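Local coordinates for uncharacterized protein lp_2219 (Lactobacillus plantarum, PDB 3HFQ) that is of unknown function but folds as a seven-bladed beta-propeller of the lactonase family, so an enzymatic role on sugar lactones is possible but unproven, at residues A[92-95]-A[100-103]; A[165-168]-A[174-177]; A[265-270]-A[275-280]. The protein carries 1 engineered substitution. One frame throughout, in Å; residues are numbered along the deposited sequence.

Contact 1: residues A[92-95]-A[100-103]; sequences AVDE and VYSA
Tyr101 and Asp94 meet near the loop end of a beta hairpin, the phenol reaching along the neighbouring strand to a carboxylate. Tyr101 CB sits 4.2 Å from Ala92 O. CG lies anti to the carbonyl carbon (chi1 -53°), a setting that swings the ring back over the hairpin toward Asp94. Further out, Tyr101 CE2 packs 3.6 Å from Asp94 CB, and Tyr101 CZ is 3.5 Å from Asp94 OD2. At the tip, Tyr101 OH donates a 2.6 Å hydrogen bond to Asp94 OD2, using the anti lone pair of that oxygen. Asp94 OD2 sits at the ring edge, near its plane, while the carboxylate as a whole is turned 51° against the ring. Asp94 OD2 also forms a salt bridge with Arg97 in the connecting loop, so this one oxygen is gripped by both a hydroxyl and a guanidinium group.

The strands involved, 90-94 and 99-104, are the first two of a four-stranded antiparallel propeller blade, the pair that lies nearest the central axis. Ala92 and Tyr101 form a hydrogen-bonded pair: Ala92 N reaches Tyr101 O at 2.8 Å, and Tyr101 N returns the bond to Ala92 O. That carbonyl oxygen also takes a CA-H contact from Val100 CA at 3.3 Å.

The next pair, Val93 and Val100, turns its side chains to the other face of the sheet, where Val93 CG2 touches Val100 CG2 at 4.2 Å. Tyr54, on strand 52-59 of the preceding blade, packs on both valines. On the face that carries Ala92 and Tyr101, the next blade closes in: Ala92, Asp94 and Tyr101 touch Asp147, Leu148 and Thr146 of strand 143-148.

Contact 2: residues A[165-168]-A[174-177]; sequences YVYN and QLSE
Asn168 and Ser176 form an antiparallel hydrogen-bonded pair, Asn168 N to Ser176 O at 2.8 Å and Ser176 N to Asn168 O at 3.0 Å, with an angle of 126° between the directions of the two short strand segments. This is the hairpin of the two outer strands, 163-169 and 175-182, of a propeller blade.

One step along, Tyr167 pairs with Glu177 without hydrogen bonds, and their side chains diverge. The Tyr167 ring does most of the side-chain work. Leu175 crosses it at about a right angle: its CB is 3.8 Å from Tyr167 CD1, and its CD1 methyl sits over one face, offset toward the rim. The Leu175 CG is anti to its carbonyl carbon (chi1 -52°), which brings that methyl over the rim of the ring. Val156 of the same blade and Val127 of the preceding blade also pack on Tyr167, so the tyrosine and leucine lie at the junction between two blades. Asp125 OD2, from that preceding blade, accepts a hydrogen bond from Leu175 N.

On the other face of the hairpin, the Asn168 amide is held at both ends, OD1 by Arg153 and ND2 by Gln178 OE1. Beside the backbone, Tyr167 CD1 comes 3.3 Å from Glu177 N, and Tyr167 CE1 lies 4.0 Å from Glu177 CB.

Contact 3: residues A[265-270]-A[275-280]; sequences AVFAVT and LTLIQQ
The Phe267 ring carries the Leu277 CD1 methyl over one face, a CH-pi contact 3.9 Å from the ring centroid and 19° off the normal. In Leu277, chi1 sends CG outward beside the ring, and the turn at chi2 (70°) brings CD1 over its face. The Phe267 CD2 corner is 4.0 Å from Leu275 CB, which approaches obliquely. Ile211 and Val229 of the preceding blade also pack on Phe267. With an alanine here the ring is gone, and the Leu277 methyl, Ile211 and Val229 would probably be left facing a gap.

Strands 263-269 and 275-282 are the two outer strands of a propeller blade, and their pairing is interrupted by a classic beta bulge. Ile278 and Gln279 both face Val266: Ile278 N donates to Val266 O at 2.8 Å, almost straight at 175°, while Gln279 N adds only a weak bond at 3.4 Å to the same oxygen. The extra residue shifts the register by one. Val266 N completes the bulge by bonding to Gln279 O; regular pairing resumes at Ala268 N to Thr276 O.

On the face of the sheet that carries Val266 and Gln279, Val266 CG1 rests 3.9 Å from Ile278 CG1. Gln279 runs extended alongside Val266, and its OE1 goes on to accept a hydrogen bond from Leu322 N in the next blade. Near the turn, Val269 and Leu275 lie side by side, CG2 of the valine 3.8 Å from CD2 of the leucine. A water there donates to Ala268 O at 2.9 Å and is hydrogen-bonded to both the Thr270 and Thr276 hydroxyls.

From the N terminus, the chain closes contact 1 around the loop that joins strands 90-94 and 99-104, then contact 2 around 169-173, then contact 3 around 271-274. All three are local hairpins in series; none nests in or crosses another. Contact 1 joins the two inner strands of its blade, whereas contacts 2 and 3 join the outer strands of theirs. Contacts 1 and 2 belong to consecutive blades, their centres about 13 Å apart; contact 3 lies on the opposite side of the chain's centre from contact 1, about 29 Å between centres. The ring itself is closed separately, where strand 334-339 pairs with strand 2-9.

Contact 1: residues A[92-95]-A[100-103]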
ATOM      1  N   ALA A  92       4.704  -6.806  -3.381  1.00  9.21           N
ATOM      2  CA  ALA A  92       3.474  -7.493  -3.784  1.00 11.25           C
ATOM      3  C   ALA A  92       3.771  -8.879  -4.349  1.00 10.45           C
ATOM      4  O   ALA A  92       4.886  -9.148  -4.800  1.00  8.00           O
ATOM      5  CB  ALA A  92       2.725  -6.659  -4.825  1.00 10.26           C
ATOM      6  N   VAL A  93       2.764  -9.752  -4.338  1.00 11.39           N
ATOM      7  CA  VAL A  93       2.920 -11.112  -4.848  1.00 12.05           C
ATOM      8  C   VAL A  93       2.096 -11.370  -6.113  1.00 16.21           C
ATOM      9  O   VAL A  93       0.940 -10.952  -6.209  1.00 13.14           O
ATOM     10  CB  VAL A  93       2.505 -12.165  -3.779  1.00 12.60           C
ATOM     11  CG1 VAL A  93       2.515 -13.568  -4.388  1.00 10.99           C
ATOM     12  CG2 VAL A  93       3.464 -12.112  -2.587  1.00  8.12           C
ATOM     13  N   ASP A  94       2.710 -12.050  -7.079  1.00 12.01           N
ATOM     14  CA  ASP A  94       2.057 -12.425  -8.332  1.00 11.30           C
ATOM     15  C   ASP A  94       1.846 -13.932  -8.196  1.00 11.90           C
ATOM     16  O   ASP A  94       2.782 -14.710  -8.388  1.00 10.82           O
ATOM     17  CB  ASP A  94       2.983 -12.144  -9.522  1.00 10.91           C
ATOM     18  CG  ASP A  94       2.294 -12.342 -10.863  1.00 14.69           C
ATOM     19  OD1 ASP A  94       1.429 -13.234 -10.960  1.00 14.57           O
ATOM     20  OD2 ASP A  94       2.628 -11.611 -11.820  1.00 15.39           O
ATOM     21  N   GLU A  95       0.631 -14.347  -7.851  1.00 14.67           N
ATOM     22  CA  GLU A  95       0.345 -15.768  -7.667  1.00 18.46           C
ATOM     23  C   GLU A  95       0.552 -16.615  -8.914  1.00 12.11           C
ATOM     24  O   GLU A  95       1.244 -17.627  -8.868  1.00 16.33           O
ATOM     25  CB  GLU A  95      -1.089 -15.970  -7.168  1.00 21.21           C
ATOM     26  CG  GLU A  95      -1.333 -15.566  -5.722  1.00 25.09           C
ATOM     27  CD  GLU A  95      -0.557 -16.412  -4.725  1.00 25.41           C
ATOM     28  OE1 GLU A  95      -0.127 -17.529  -5.085  1.00 23.39           O
ATOM     29  OE2 GLU A  95      -0.387 -15.961  -3.572  1.00 25.17           O
ATOM     30  N   VAL A 100       7.611 -11.971  -6.986  1.00  9.95           N
ATOM     31  CA  VAL A 100       7.403 -10.961  -5.950  1.00  8.13           C
ATOM     32  C   VAL A 100       7.946  -9.651  -6.516  1.00  9.22           C
ATOM     33  O   VAL A 100       9.048  -9.619  -7.063  1.00  9.51           O
ATOM     34  CB  VAL A 100       8.150 -11.313  -4.633  1.00  8.69           C
ATOM     35  CG1 VAL A 100       8.233 -10.083  -3.725  1.00 11.49           C
ATOM     36  CG2 VAL A 100       7.404 -12.435  -3.900  1.00 10.86           C
ATOM     37  N   TYR A 101       7.160  -8.584  -6.412  1.00  6.42           N
ATOM     38  CA  TYR A 101       7.577  -7.278  -6.914  1.00  8.14           C
ATOM     39  C   TYR A 101       7.837  -6.329  -5.750  1.00 11.71           C
ATOM     40  O   TYR A 101       7.173  -6.410  -4.718  1.00 11.13           O
ATOM     41  CB  TYR A 101       6.481  -6.660  -7.783  1.00 10.95           C
ATOM     42  CG  TYR A 101       5.979  -7.536  -8.905  1.00 11.38           C
ATOM     43  CD1 TYR A 101       6.796  -7.864  -9.985  1.00 12.21           C
ATOM     44  CD2 TYR A 101       4.669  -8.012  -8.899  1.00 12.19           C
ATOM     45  CE1 TYR A 101       6.320  -8.659 -11.033  1.00 17.13           C
ATOM     46  CE2 TYR A 101       4.186  -8.803  -9.934  1.00 13.24           C
ATOM     47  CZ  TYR A 101       5.013  -9.120 -10.999  1.00 14.44           C
ATOM     48  OH  TYR A 101       4.535  -9.922 -12.009  1.00 10.31           O
ATOM     49  N   SER A 102       8.806  -5.435  -5.914  1.00  9.93           N
ATOM     50  CA  SER A 102       9.100  -4.455  -4.877  1.00 11.15           C
ATOM     51  C   SER A 102       9.449  -3.118  -5.513  1.00 11.39           C
ATOM     52  O   SER A 102       9.950  -3.065  -6.643  1.00 10.99           O
ATOM     53  CB  SER A 102      10.247  -4.929  -3.969  1.00 10.46           C
ATOM     54  OG  SER A 102      11.441  -5.158  -4.692  1.00 16.08           O
ATOM     55  N   ALA A 103       9.165  -2.045  -4.782  1.00  8.92           N
ATOM     56  CA  ALA A 103       9.436  -0.686  -5.244  1.00 10.88           C
ATOM     57  C   ALA A 103      10.419  -0.023  -4.294  1.00 12.06           C
ATOM     58  O   ALA A 103      10.246  -0.097  -3.081  1.00 13.42           O
ATOM     59  CB  ALA A 103       8.141   0.112  -5.277  1.00 11.95           C
TER

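Contact 2: residues A[165-168]-A[174-177]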
ATOM      1  N   TYR A 165       3.863   4.156 -14.806  1.00  9.97           N
ATOM      2  CA  TYR A 165       4.276   3.250 -15.862  1.00 10.20           C
ATOM      3  C   TYR A 165       3.463   1.964 -15.828  1.00 15.65           C
ATOM      4  O   TYR A 165       2.968   1.549 -14.779  1.00 13.99           O
ATOM      5  CB  TYR A 165       5.742   2.839 -15.696  1.00 12.92           C
ATOM      6  CG  TYR A 165       6.768   3.940 -15.804  1.00 13.88           C
ATOM      7  CD1 TYR A 165       7.074   4.753 -14.712  1.00 15.54           C
ATOM      8  CD2 TYR A 165       7.470   4.137 -16.990  1.00 16.89           C
ATOM      9  CE1 TYR A 165       8.054   5.742 -14.804  1.00 14.18           C
ATOM     10  CE2 TYR A 165       8.447   5.119 -17.094  1.00 18.37           C
ATOM     11  CZ  TYR A 165       8.741   5.913 -15.998  1.00 19.54           C
ATOM     12  OH  TYR A 165       9.724   6.872 -16.102  1.00 19.05           O
ATOM     13  N   VAL A 166       3.323   1.345 -16.991  1.00  9.89           N
ATOM     14  CA  VAL A 166       2.669   0.054 -17.089  1.00  8.82           C
ATOM     15  C   VAL A 166       3.692  -0.800 -17.826  1.00 11.20           C
ATOM     16  O   VAL A 166       4.153  -0.426 -18.905  1.00  7.64           O
ATOM     17  CB  VAL A 166       1.363   0.097 -17.891  1.00 10.47           C
ATOM     18  CG1 VAL A 166       0.842  -1.327 -18.087  1.00 11.67           C
ATOM     19  CG2 VAL A 166       0.321   0.920 -17.139  1.00 13.71           C
ATOM     20  N   TYR A 167       4.061  -1.927 -17.221  1.00  9.73           N
ATOM     21  CA  TYR A 167       5.045  -2.848 -17.791  1.00 10.58           C
ATOM     22  C   TYR A 167       4.463  -4.230 -18.044  1.00 10.48           C
ATOM     23  O   TYR A 167       3.622  -4.705 -17.285  1.00  8.79           O
ATOM     24  CB  TYR A 167       6.213  -3.055 -16.825  1.00  6.54           C
ATOM     25  CG  TYR A 167       7.169  -1.904 -16.668  1.00 10.48           C
ATOM     26  CD1 TYR A 167       8.253  -1.752 -17.534  1.00 13.48           C
ATOM     27  CD2 TYR A 167       7.024  -0.993 -15.624  1.00 13.39           C
ATOM     28  CE1 TYR A 167       9.167  -0.710 -17.367  1.00 12.94           C
ATOM     29  CE2 TYR A 167       7.928   0.048 -15.450  1.00 12.17           C
ATOM     30  CZ  TYR A 167       8.999   0.180 -16.319  1.00 13.42           C
ATOM     31  OH  TYR A 167       9.895   1.207 -16.140  1.00 13.25           O
ATOM     32  N   ASN A 168       4.936  -4.879 -19.102  1.00 13.39           N
ATOM     33  CA  ASN A 168       4.519  -6.240 -19.389  1.00 13.79           C
ATOM     34  C   ASN A 168       5.524  -7.081 -18.617  1.00 14.14           C
ATOM     35  O   ASN A 168       6.679  -6.678 -18.467  1.00 13.41           O
ATOM     36  CB  ASN A 168       4.603  -6.535 -20.883  1.00 13.10           C
ATOM     37  CG  ASN A 168       3.557  -5.776 -21.671  1.00 12.47           C
ATOM     38  OD1 ASN A 168       2.386  -5.755 -21.294  1.00 12.24           O
ATOM     39  ND2 ASN A 168       3.970  -5.151 -22.766  1.00 12.15           N
ATOM     40  N   GLN A 174      11.073 -10.507 -15.906  1.00 10.29           N
ATOM     41  CA  GLN A 174      11.614  -9.229 -16.367  1.00 11.85           C
ATOM     42  C   GLN A 174      10.476  -8.323 -16.800  1.00 11.30           C
ATOM     43  O   GLN A 174       9.410  -8.796 -17.186  1.00  9.43           O
ATOM     44  CB  GLN A 174      12.565  -9.403 -17.551  1.00 14.69           C
ATOM     45  CG  GLN A 174      13.825 -10.190 -17.262  1.00 13.21           C
ATOM     46  CD  GLN A 174      13.697 -11.636 -17.671  1.00 14.98           C
ATOM     47  OE1 GLN A 174      12.975 -11.960 -18.612  1.00 16.39           O
ATOM     48  NE2 GLN A 174      14.417 -12.515 -16.981  1.00 18.09           N
ATOM     49  N   LEU A 175      10.715  -7.017 -16.747  1.00 10.51           N
ATOM     50  CA  LEU A 175       9.704  -6.045 -17.136  1.00 11.01           C
ATOM     51  C   LEU A 175      10.086  -5.390 -18.459  1.00 10.82           C
ATOM     52  O   LEU A 175      11.267  -5.275 -18.784  1.00 15.34           O
ATOM     53  CB  LEU A 175       9.574  -4.959 -16.062  1.00 10.87           C
ATOM     54  CG  LEU A 175       9.367  -5.405 -14.611  1.00 11.27           C
ATOM     55  CD1 LEU A 175       9.235  -4.175 -13.727  1.00 13.70           C
ATOM     56  CD2 LEU A 175       8.124  -6.273 -14.500  1.00  7.69           C
ATOM     57  N   SER A 176       9.078  -4.970 -19.217  1.00  9.69           N
ATOM     58  CA  SER A 176       9.290  -4.288 -20.492  1.00  9.36           C
ATOM     59  C   SER A 176       8.155  -3.273 -20.608  1.00 11.99           C
ATOM     60  O   SER A 176       6.985  -3.636 -20.487  1.00 12.03           O
ATOM     61  CB  SER A 176       9.254  -5.283 -21.650  1.00 14.39           C
ATOM     62  OG  SER A 176       9.826  -4.704 -22.813  1.00 20.82           O
ATOM     63  N   GLU A 177       8.500  -2.006 -20.836  1.00 12.14           N
ATOM     64  CA  GLU A 177       7.499  -0.940 -20.894  1.00 13.94           C
ATOM     65  C   GLU A 177       6.392  -1.078 -21.934  1.00 13.70           C
ATOM     66  O   GLU A 177       6.623  -1.512 -23.064  1.00 10.29           O
ATOM     67  CB  GLU A 177       8.176   0.430 -21.062  1.00 14.38           C
ATOM     68  CG  GLU A 177       8.637   0.747 -22.479  1.00 18.39           C
ATOM     69  CD  GLU A 177      10.013   0.199 -22.803  1.00 21.98           C
ATOM     70  OE1 GLU A 177      10.504  -0.685 -22.064  1.00 19.26           O
ATOM     71  OE2 GLU A 177      10.603   0.652 -23.809  1.00 18.79           O
TER

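Contact 3: residues A[265-270]-A[275-280]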
ATOM      1  N   ALA A 265     -10.549   9.758   4.304  1.00 11.32           N
ATOM      2  CA  ALA A 265     -11.579  10.461   3.551  1.00 13.60           C
ATOM      3  C   ALA A 265     -12.319   9.393   2.761  1.00 13.56           C
ATOM      4  O   ALA A 265     -11.701   8.548   2.118  1.00 12.43           O
ATOM      5  CB  ALA A 265     -10.950  11.481   2.611  1.00 13.95           C
ATOM      6  N   VAL A 266     -13.644   9.431   2.820  1.00 11.95           N
ATOM      7  CA  VAL A 266     -14.467   8.450   2.132  1.00  8.53           C
ATOM      8  C   VAL A 266     -15.161   9.069   0.929  1.00 11.06           C
ATOM      9  O   VAL A 266     -15.773  10.141   1.033  1.00 11.63           O
ATOM     10  CB  VAL A 266     -15.545   7.887   3.075  1.00 10.18           C
ATOM     11  CG1 VAL A 266     -16.263   6.727   2.411  1.00 11.08           C
ATOM     12  CG2 VAL A 266     -14.908   7.458   4.393  1.00 11.51           C
ATOM     13  N   PHE A 267     -15.071   8.386  -0.207  1.00 10.69           N
ATOM     14  CA  PHE A 267     -15.689   8.856  -1.442  1.00 13.47           C
ATOM     15  C   PHE A 267     -16.643   7.822  -2.012  1.00 13.62           C
ATOM     16  O   PHE A 267     -16.370   6.621  -1.972  1.00 13.66           O
ATOM     17  CB  PHE A 267     -14.636   9.142  -2.520  1.00 11.81           C
ATOM     18  CG  PHE A 267     -13.679  10.242  -2.176  1.00 15.79           C
ATOM     19  CD1 PHE A 267     -12.597  10.006  -1.332  1.00 14.58           C
ATOM     20  CD2 PHE A 267     -13.845  11.513  -2.722  1.00 15.24           C
ATOM     21  CE1 PHE A 267     -11.693  11.016  -1.037  1.00 11.86           C
ATOM     22  CE2 PHE A 267     -12.945  12.533  -2.434  1.00 17.51           C
ATOM     23  CZ  PHE A 267     -11.865  12.285  -1.590  1.00 15.66           C
ATOM     24  N   ALA A 268     -17.761   8.296  -2.546  1.00 11.79           N
ATOM     25  CA  ALA A 268     -18.724   7.415  -3.182  1.00 14.80           C
ATOM     26  C   ALA A 268     -18.310   7.397  -4.651  1.00 13.92           C
ATOM     27  O   ALA A 268     -18.069   8.455  -5.242  1.00 10.97           O
ATOM     28  CB  ALA A 268     -20.135   7.977  -3.038  1.00 13.71           C
ATOM     29  N   VAL A 269     -18.197   6.205  -5.229  1.00 11.18           N
ATOM     30  CA  VAL A 269     -17.824   6.077  -6.634  1.00 11.67           C
ATOM     31  C   VAL A 269     -19.109   5.968  -7.438  1.00 15.26           C
ATOM     32  O   VAL A 269     -19.923   5.081  -7.191  1.00 14.92           O
ATOM     33  CB  VAL A 269     -16.989   4.801  -6.902  1.00 13.18           C
ATOM     34  CG1 VAL A 269     -16.575   4.762  -8.361  1.00 14.15           C
ATOM     35  CG2 VAL A 269     -15.767   4.765  -6.001  1.00 10.32           C
ATOM     36  N   THR A 270     -19.296   6.869  -8.392  1.00 15.90           N
ATOM     37  CA  THR A 270     -20.497   6.832  -9.203  1.00 18.30           C
ATOM     38  C   THR A 270     -20.158   6.600 -10.669  1.00 19.76           C
ATOM     39  O   THR A 270     -19.112   6.034 -10.982  1.00 21.77           O
ATOM     40  CB  THR A 270     -21.327   8.126  -9.020  1.00 17.39           C
ATOM     41  OG1 THR A 270     -20.520   9.273  -9.319  1.00 14.12           O
ATOM     42  CG2 THR A 270     -21.819   8.224  -7.576  1.00 16.87           C
ATOM     43  N   LEU A 275     -15.997  10.655  -8.422  1.00  9.28           N
ATOM     44  CA  LEU A 275     -15.894  10.569  -6.969  1.00 12.27           C
ATOM     45  C   LEU A 275     -16.598  11.719  -6.250  1.00 12.45           C
ATOM     46  O   LEU A 275     -16.577  12.862  -6.709  1.00 14.17           O
ATOM     47  CB  LEU A 275     -14.421  10.564  -6.558  1.00 11.09           C
ATOM     48  CG  LEU A 275     -13.545   9.482  -7.190  1.00 11.79           C
ATOM     49  CD1 LEU A 275     -12.096   9.693  -6.767  1.00 10.22           C
ATOM     50  CD2 LEU A 275     -14.043   8.113  -6.763  1.00  7.58           C
ATOM     51  N   THR A 276     -17.211  11.400  -5.113  1.00 12.19           N
ATOM     52  CA  THR A 276     -17.912  12.376  -4.287  1.00 11.81           C
ATOM     53  C   THR A 276     -17.520  12.161  -2.827  1.00 11.30           C
ATOM     54  O   THR A 276     -17.760  11.090  -2.275  1.00  9.84           O
ATOM     55  CB  THR A 276     -19.443  12.220  -4.399  1.00 13.90           C
ATOM     56  OG1 THR A 276     -19.861  12.521  -5.736  1.00 14.58           O
ATOM     57  CG2 THR A 276     -20.148  13.164  -3.423  1.00 15.82           C
ATOM     58  N   LEU A 277     -16.921  13.175  -2.210  1.00 12.79           N
ATOM     59  CA  LEU A 277     -16.506  13.082  -0.810  1.00 12.89           C
ATOM     60  C   LEU A 277     -17.739  13.023   0.084  1.00 15.72           C
ATOM     61  O   LEU A 277     -18.592  13.907   0.026  1.00 13.99           O
ATOM     62  CB  LEU A 277     -15.668  14.302  -0.421  1.00  9.59           C
ATOM     63  CG  LEU A 277     -15.148  14.331   1.019  1.00 16.55           C
ATOM     64  CD1 LEU A 277     -14.084  13.262   1.190  1.00 16.66           C
ATOM     65  CD2 LEU A 277     -14.578  15.703   1.333  1.00 20.16           C
ATOM     66  N   ILE A 278     -17.840  11.986   0.908  1.00 14.23           N
ATOM     67  CA  ILE A 278     -18.993  11.863   1.790  1.00 15.48           C
ATOM     68  C   ILE A 278     -18.633  11.847   3.273  1.00 13.52           C
ATOM     69  O   ILE A 278     -19.516  11.952   4.126  1.00 15.33           O
ATOM     70  CB  ILE A 278     -19.832  10.601   1.462  1.00 13.99           C
ATOM     71  CG1 ILE A 278     -19.001   9.337   1.683  1.00 12.51           C
ATOM     72  CG2 ILE A 278     -20.324  10.661   0.019  1.00 15.79           C
ATOM     73  CD1 ILE A 278     -19.826   8.068   1.672  1.00 16.65           C
ATOM     74  N   GLN A 279     -17.346  11.717   3.588  1.00 10.53           N
ATOM     75  CA  GLN A 279     -16.922  11.705   4.985  1.00 13.93           C
ATOM     76  C   GLN A 279     -15.421  11.899   5.212  1.00 14.80           C
ATOM     77  O   GLN A 279     -14.591  11.456   4.421  1.00 14.01           O
ATOM     78  CB  GLN A 279     -17.366  10.397   5.667  1.00 16.67           C
ATOM     79  CG  GLN A 279     -16.874  10.254   7.116  1.00 16.53           C
ATOM     80  CD  GLN A 279     -17.326   8.964   7.792  1.00 13.98           C
ATOM     81  OE1 GLN A 279     -17.370   7.903   7.170  1.00 13.54           O
ATOM     82  NE2 GLN A 279     -17.640   9.050   9.081  1.00 14.29           N
ATOM     83  N   GLN A 280     -15.101  12.586   6.305  1.00  8.99           N
ATOM     84  CA  GLN A 280     -13.730  12.833   6.743  1.00 11.15           C
ATOM     85  C   GLN A 280     -13.762  12.419   8.214  1.00 15.59           C
ATOM     86  O   GLN A 280     -14.481  13.024   9.008  1.00 20.26           O
ATOM     87  CB  GLN A 280     -13.373  14.320   6.645  1.00 18.70           C
ATOM     88  CG  GLN A 280     -13.077  14.840   5.240  1.00 16.05           C
ATOM     89  CD  GLN A 280     -11.667  14.529   4.767  1.00 20.67           C
ATOM     90  OE1 GLN A 280     -11.244  14.990   3.703  1.00 24.69           O
ATOM     91  NE2 GLN A 280     -10.928  13.745   5.553  1.00 14.64           N
TER
HETATM   92  O   HOH W   1     -19.152  10.297  -7.236  1.00 19.38           O